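Methyl-accepting/DNA response regulator (Bacillus cereus, PDB 3D6W) probably binds DNA through its LytTR domain, the part present here, as the output module of a phosphorelay response regulator. Local coordinates at residues S3-K8 against T31-E36; V16-V21 against Y51-D56. All coordinates share one frame; numbering follows the deposited sequence.

How the interactions relate
Interactions 1 and 2 share the hairpin of strands 4-8 and 13-17 and lie side by side, their centres about 9 Å apart. Interaction 1 sets strand 4-8 against strand 30-35, and interaction 2 sets the turn that follows strand 13-17 against the end of helix 46-52. They are joined directly by two probable backbone hydrogen bonds, Val5 N to Val16 O at 2.8 Å and Glu36 N to Lys20 O at 2.9 Å, while Val5 also packs on Phe18. Both lie away from the known magnesium-binding residues: a bound magnesium ion is about 11 Å from the side chain of Leu7, and one is about 13 Å from that of Phe18.

Interaction 1 (S3-K8 against T31-E36); sequences SVVTLK and TYVNAE. With EDO (1,2-ethanediol), chain D.
No ring or amide side chain enters the contact in which CD2 of Leu7 comes down on CB of Val33: the flat side chains of strand 30-35, Tyr32 and Asn34, leave the backbone on the side facing away from 3-8. This is the LytTR DNA-binding fold, in which the two-stranded hairpin of 4-8 and 13-17 packs over one surface of the five-stranded antiparallel sheet that contains 30-35. Alternation along each strand selects the partners: Val5 and Leu7 start toward the sheet and Thr6 away from it, while Val33 and Ala35 start toward the hairpin.

Val33 carries the contact. With CG1 anti to its backbone N (chi1 -168°) and CG2 beside that N, it presents its branch point to Leu7, whose CD2 lies 3.4 Å from CB of Val33, with CG1 of Val33 3.5 Å and CG2 4.0 Å from the same methyl. CD1 of Leu7 is modelled 3.0 Å from O of Val33, too short for a relaxed methyl-to-oxygen contact; with chi2 of Leu7 (-149°) also off the staggered value, the placing of CD1 is doubtful. Val5 touches more lightly, its CG1 to CG2 of Val33 at 4.3 Å. Val21 and His42 both pack on Val5 and Val33, so the contact belongs to the buried layer between hairpin and sheet.

Thr6, which starts away from the sheet, and Ser3, just before the strand, meet a second subunit: Thr6 OG1 is hydrogen-bonded to Leu107 O and Ser3 OG to Asp56 O of that subunit. A 1,2-ethanediol, probably from the crystallisation liquor, joins this interface: N of Ser3 donates to its O2 at 3.0 Å, with an N-H...O angle of 160°.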
# COMPACT_ATOMS: atom_id res chain seq x y z
N SER A 3 -9.58 2.75 -9.12
CA SER A 3 -9.26 1.70 -8.14
C SER A 3 -10.36 0.72 -7.84
O SER A 3 -10.18 -0.16 -7.03
CB SER A 3 -8.69 2.30 -6.82
OG SER A 3 -9.69 2.83 -5.94
N VAL A 4 -11.51 0.90 -8.48
CA VAL A 4 -12.65 -0.01 -8.38
C VAL A 4 -13.22 -0.29 -9.76
O VAL A 4 -13.14 0.54 -10.65
CB VAL A 4 -13.79 0.52 -7.44
CG1 VAL A 4 -13.25 0.74 -6.06
CG2 VAL A 4 -14.42 1.78 -7.97
N VAL A 5 -13.74 -1.51 -9.91
CA VAL A 5 -14.55 -1.91 -11.05
C VAL A 5 -15.99 -2.15 -10.54
O VAL A 5 -16.17 -2.81 -9.51
CB VAL A 5 -14.08 -3.22 -11.71
CG1 VAL A 5 -14.55 -3.27 -13.19
CG2 VAL A 5 -12.58 -3.38 -11.60
N THR A 6 -16.97 -1.57 -11.24
CA THR A 6 -18.39 -1.72 -10.87
C THR A 6 -18.96 -2.86 -11.69
O THR A 6 -19.02 -2.79 -12.91
CB THR A 6 -19.17 -0.41 -11.02
OG1 THR A 6 -18.47 0.63 -10.31
CG2 THR A 6 -20.56 -0.54 -10.41
N LEU A 7 -19.25 -3.96 -10.99
CA LEU A 7 -19.92 -5.12 -11.57
C LEU A 7 -21.44 -4.93 -11.49
O LEU A 7 -21.98 -4.48 -10.48
CB LEU A 7 -19.57 -6.41 -10.84
CG LEU A 7 -18.18 -6.78 -10.35
CD1 LEU A 7 -17.98 -8.27 -10.39
CD2 LEU A 7 -17.11 -6.09 -11.14
N LYS A 8 -22.14 -5.32 -12.54
CA LYS A 8 -23.61 -5.32 -12.55
C LYS A 8 -24.10 -6.61 -11.95
O LYS A 8 -23.71 -7.69 -12.42
CB LYS A 8 -24.12 -5.18 -13.98
CG LYS A 8 -25.59 -5.42 -14.19
CD LYS A 8 -26.02 -4.85 -15.52
CE LYS A 8 -27.52 -4.62 -15.54
NZ LYS A 8 -27.87 -3.72 -16.66
N THR A 31 -18.51 -8.95 -20.97
CA THR A 31 -17.37 -9.09 -20.06
C THR A 31 -17.82 -9.45 -18.66
O THR A 31 -18.61 -8.75 -18.07
CB THR A 31 -16.53 -7.80 -19.97
OG1 THR A 31 -16.08 -7.50 -21.27
CG2 THR A 31 -15.33 -7.96 -19.02
N TYR A 32 -17.28 -10.54 -18.14
CA TYR A 32 -17.58 -10.96 -16.79
C TYR A 32 -16.36 -10.65 -15.96
O TYR A 32 -15.28 -11.08 -16.27
CB TYR A 32 -17.87 -12.45 -16.74
CG TYR A 32 -19.21 -12.76 -17.30
CD1 TYR A 32 -19.37 -13.05 -18.67
CD2 TYR A 32 -20.33 -12.75 -16.49
CE1 TYR A 32 -20.61 -13.32 -19.21
CE2 TYR A 32 -21.58 -13.02 -17.01
CZ TYR A 32 -21.72 -13.31 -18.37
OH TYR A 32 -22.97 -13.57 -18.86
N VAL A 33 -16.57 -9.86 -14.92
CA VAL A 33 -15.56 -9.55 -13.93
C VAL A 33 -15.76 -10.53 -12.75
O VAL A 33 -16.78 -10.50 -12.06
CB VAL A 33 -15.65 -8.06 -13.49
CG1 VAL A 33 -14.42 -7.67 -12.70
CG2 VAL A 33 -15.78 -7.15 -14.71
N ASN A 34 -14.78 -11.42 -12.58
CA ASN A 34 -14.74 -12.41 -11.52
C ASN A 34 -13.89 -11.94 -10.33
O ASN A 34 -12.65 -11.98 -10.37
CB ASN A 34 -14.17 -13.71 -12.07
CG ASN A 34 -15.13 -14.43 -13.01
OD1 ASN A 34 -15.26 -14.08 -14.19
ND2 ASN A 34 -15.78 -15.47 -12.48
N ALA A 35 -14.58 -11.50 -9.28
CA ALA A 35 -13.98 -11.00 -8.05
C ALA A 35 -14.07 -12.09 -6.99
O ALA A 35 -14.75 -13.11 -7.15
CB ALA A 35 -14.67 -9.72 -7.59
N GLU A 36 -13.37 -11.89 -5.89
CA GLU A 36 -13.19 -12.98 -4.94
C GLU A 36 -14.52 -13.53 -4.41
O GLU A 36 -14.67 -14.74 -4.22
CB GLU A 36 -12.33 -12.54 -3.77
CG GLU A 36 -10.91 -12.18 -4.12
CD GLU A 36 -10.21 -11.58 -2.95
OE1 GLU A 36 -10.88 -11.27 -1.95
OE2 GLU A 36 -9.00 -11.39 -3.00
C1 EDO D . -13.57 6.34 -9.02
O1 EDO D . -13.51 7.76 -9.28
C2 EDO D . -12.77 5.59 -10.09
O2 EDO D . -12.01 4.45 -9.61

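Interaction 2 (V16-V21 against Y51-D56); sequences VPFSKV and YLLPKD
Phe18 swings its CG anti to the carbonyl carbon and beside its own backbone N (chi1 -71°), which carries the ring from the turn after strand 13-17 toward Leu52, the last residue of helix 46-52, and Leu53 and Pro54 just after it. With a similar first torsion (-67°) and CD1 carried away from the ring, Leu53 turns its CD2 over one face. The result is a CH-pi contact, with CD2 of Leu53 4.1 Å from the centroid of the Phe18 ring and 17° off its normal, displaced toward the CD1-CE1 side.

Two further groups meet the ring obliquely. CD of Pro54 lies 3.7 Å from CD2 of Phe18, and CD1 of Leu52 reaches CZ of Phe18 at 3.8 Å, the leucine side chain crossing that of Phe18 at about a right angle. Leu53 is the first residue to depart from helical geometry.

Phe18 itself opens a short 3-10 segment, closed by hydrogen bonds from Lys20 N to Pro17 O and from Val21 N to Phe18 O. Phe58 of strand 58-62 packs on Phe18, Val21 and Leu53 alike, tying the contact to the five-stranded sheet. Across the two segments the side-chain chemistry is wholly apolar, which implies that the helix end is held against the 3-10 turn by exclusion of water and close van der Waals fit, with the CH-pi contact as its one oriented element, rather than by polar bonds.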
# COMPACT_ATOMS: atom_id res chain seq x y z
N VAL A 16 -15.99 -3.04 -6.70
CA VAL A 16 -15.00 -4.01 -6.22
C VAL A 16 -13.61 -3.37 -6.46
O VAL A 16 -13.37 -2.84 -7.52
CB VAL A 16 -15.16 -5.35 -7.02
CG1 VAL A 16 -14.17 -6.41 -6.55
CG2 VAL A 16 -16.57 -5.84 -6.90
N PRO A 17 -12.71 -3.40 -5.47
CA PRO A 17 -11.36 -2.91 -5.69
C PRO A 17 -10.62 -3.78 -6.69
O PRO A 17 -10.87 -4.98 -6.75
CB PRO A 17 -10.66 -3.07 -4.32
CG PRO A 17 -11.65 -3.47 -3.39
CD PRO A 17 -12.89 -3.91 -4.10
N PHE A 18 -9.73 -3.19 -7.46
CA PHE A 18 -8.93 -3.96 -8.42
C PHE A 18 -8.25 -5.16 -7.76
O PHE A 18 -8.14 -6.22 -8.37
CB PHE A 18 -7.86 -3.08 -9.10
CG PHE A 18 -8.42 -2.08 -10.09
CD1 PHE A 18 -9.71 -2.20 -10.62
CD2 PHE A 18 -7.64 -1.03 -10.51
CE1 PHE A 18 -10.21 -1.28 -11.53
CE2 PHE A 18 -8.14 -0.10 -11.43
CZ PHE A 18 -9.43 -0.23 -11.93
N SER A 19 -7.83 -4.97 -6.52
CA SER A 19 -7.11 -5.99 -5.76
C SER A 19 -7.93 -7.29 -5.54
O SER A 19 -7.35 -8.35 -5.33
CB SER A 19 -6.66 -5.37 -4.42
OG SER A 19 -7.73 -5.31 -3.48
N LYS A 20 -9.25 -7.19 -5.60
CA LYS A 20 -10.15 -8.28 -5.41
C LYS A 20 -10.63 -8.90 -6.71
O LYS A 20 -11.34 -9.93 -6.71
CB LYS A 20 -11.35 -7.82 -4.58
CG LYS A 20 -10.99 -7.19 -3.25
CD LYS A 20 -11.27 -8.09 -2.06
CE LYS A 20 -12.62 -7.71 -1.35
NZ LYS A 20 -13.52 -8.93 -1.00
N VAL A 21 -10.24 -8.32 -7.84
CA VAL A 21 -10.55 -8.93 -9.15
C VAL A 21 -9.52 -10.04 -9.46
O VAL A 21 -8.30 -9.76 -9.48
CB VAL A 21 -10.56 -7.87 -10.29
CG1 VAL A 21 -10.95 -8.50 -11.67
CG2 VAL A 21 -11.49 -6.70 -9.88
N TYR A 51 -6.29 -1.30 -21.22
CA TYR A 51 -5.84 0.05 -21.10
C TYR A 51 -5.96 0.51 -19.63
O TYR A 51 -5.07 1.14 -19.10
CB TYR A 51 -6.65 0.97 -22.05
CG TYR A 51 -6.42 2.46 -21.76
CD1 TYR A 51 -5.26 3.11 -22.23
CD2 TYR A 51 -7.29 3.17 -20.95
CE1 TYR A 51 -5.01 4.45 -21.93
CE2 TYR A 51 -7.05 4.50 -20.64
CZ TYR A 51 -5.91 5.15 -21.14
OH TYR A 51 -5.69 6.49 -20.84
N LEU A 52 -7.06 0.17 -18.97
CA LEU A 52 -7.36 0.81 -17.69
C LEU A 52 -6.85 0.11 -16.44
O LEU A 52 -6.65 0.73 -15.40
CB LEU A 52 -8.84 1.14 -17.61
CG LEU A 52 -9.86 0.14 -17.19
CD1 LEU A 52 -10.02 0.17 -15.65
CD2 LEU A 52 -11.21 0.48 -17.93
N LEU A 53 -6.59 -1.18 -16.56
CA LEU A 53 -6.15 -1.98 -15.46
C LEU A 53 -4.66 -1.84 -15.34
O LEU A 53 -3.96 -1.71 -16.37
CB LEU A 53 -6.54 -3.45 -15.66
CG LEU A 53 -8.04 -3.83 -15.63
CD1 LEU A 53 -8.18 -5.25 -16.12
CD2 LEU A 53 -8.64 -3.64 -14.24
N PRO A 54 -4.15 -1.83 -14.09
CA PRO A 54 -2.71 -1.66 -13.85
C PRO A 54 -1.86 -2.78 -14.45
O PRO A 54 -2.10 -3.95 -14.21
CB PRO A 54 -2.59 -1.63 -12.31
CG PRO A 54 -3.93 -1.90 -11.77
CD PRO A 54 -4.94 -1.91 -12.85
N LYS A 55 -0.88 -2.40 -15.24
CA LYS A 55 -0.15 -3.34 -16.07
C LYS A 55 0.81 -4.18 -15.20
O LYS A 55 1.29 -5.24 -15.63
CB LYS A 55 0.52 -2.60 -17.25
CG LYS A 55 1.87 -1.99 -16.92
CD LYS A 55 2.38 -0.95 -17.97
CE LYS A 55 3.91 -0.65 -17.83
NZ LYS A 55 4.26 -0.65 -16.38
N ASP A 56 1.03 -3.76 -13.96
CA ASP A 56 1.85 -4.53 -13.01
C ASP A 56 1.14 -5.77 -12.40
O ASP A 56 1.79 -6.66 -11.85
CB ASP A 56 2.40 -3.61 -11.89
CG ASP A 56 1.31 -3.06 -10.94
OD1 ASP A 56 0.13 -2.93 -11.29
OD2 ASP A 56 1.65 -2.69 -9.80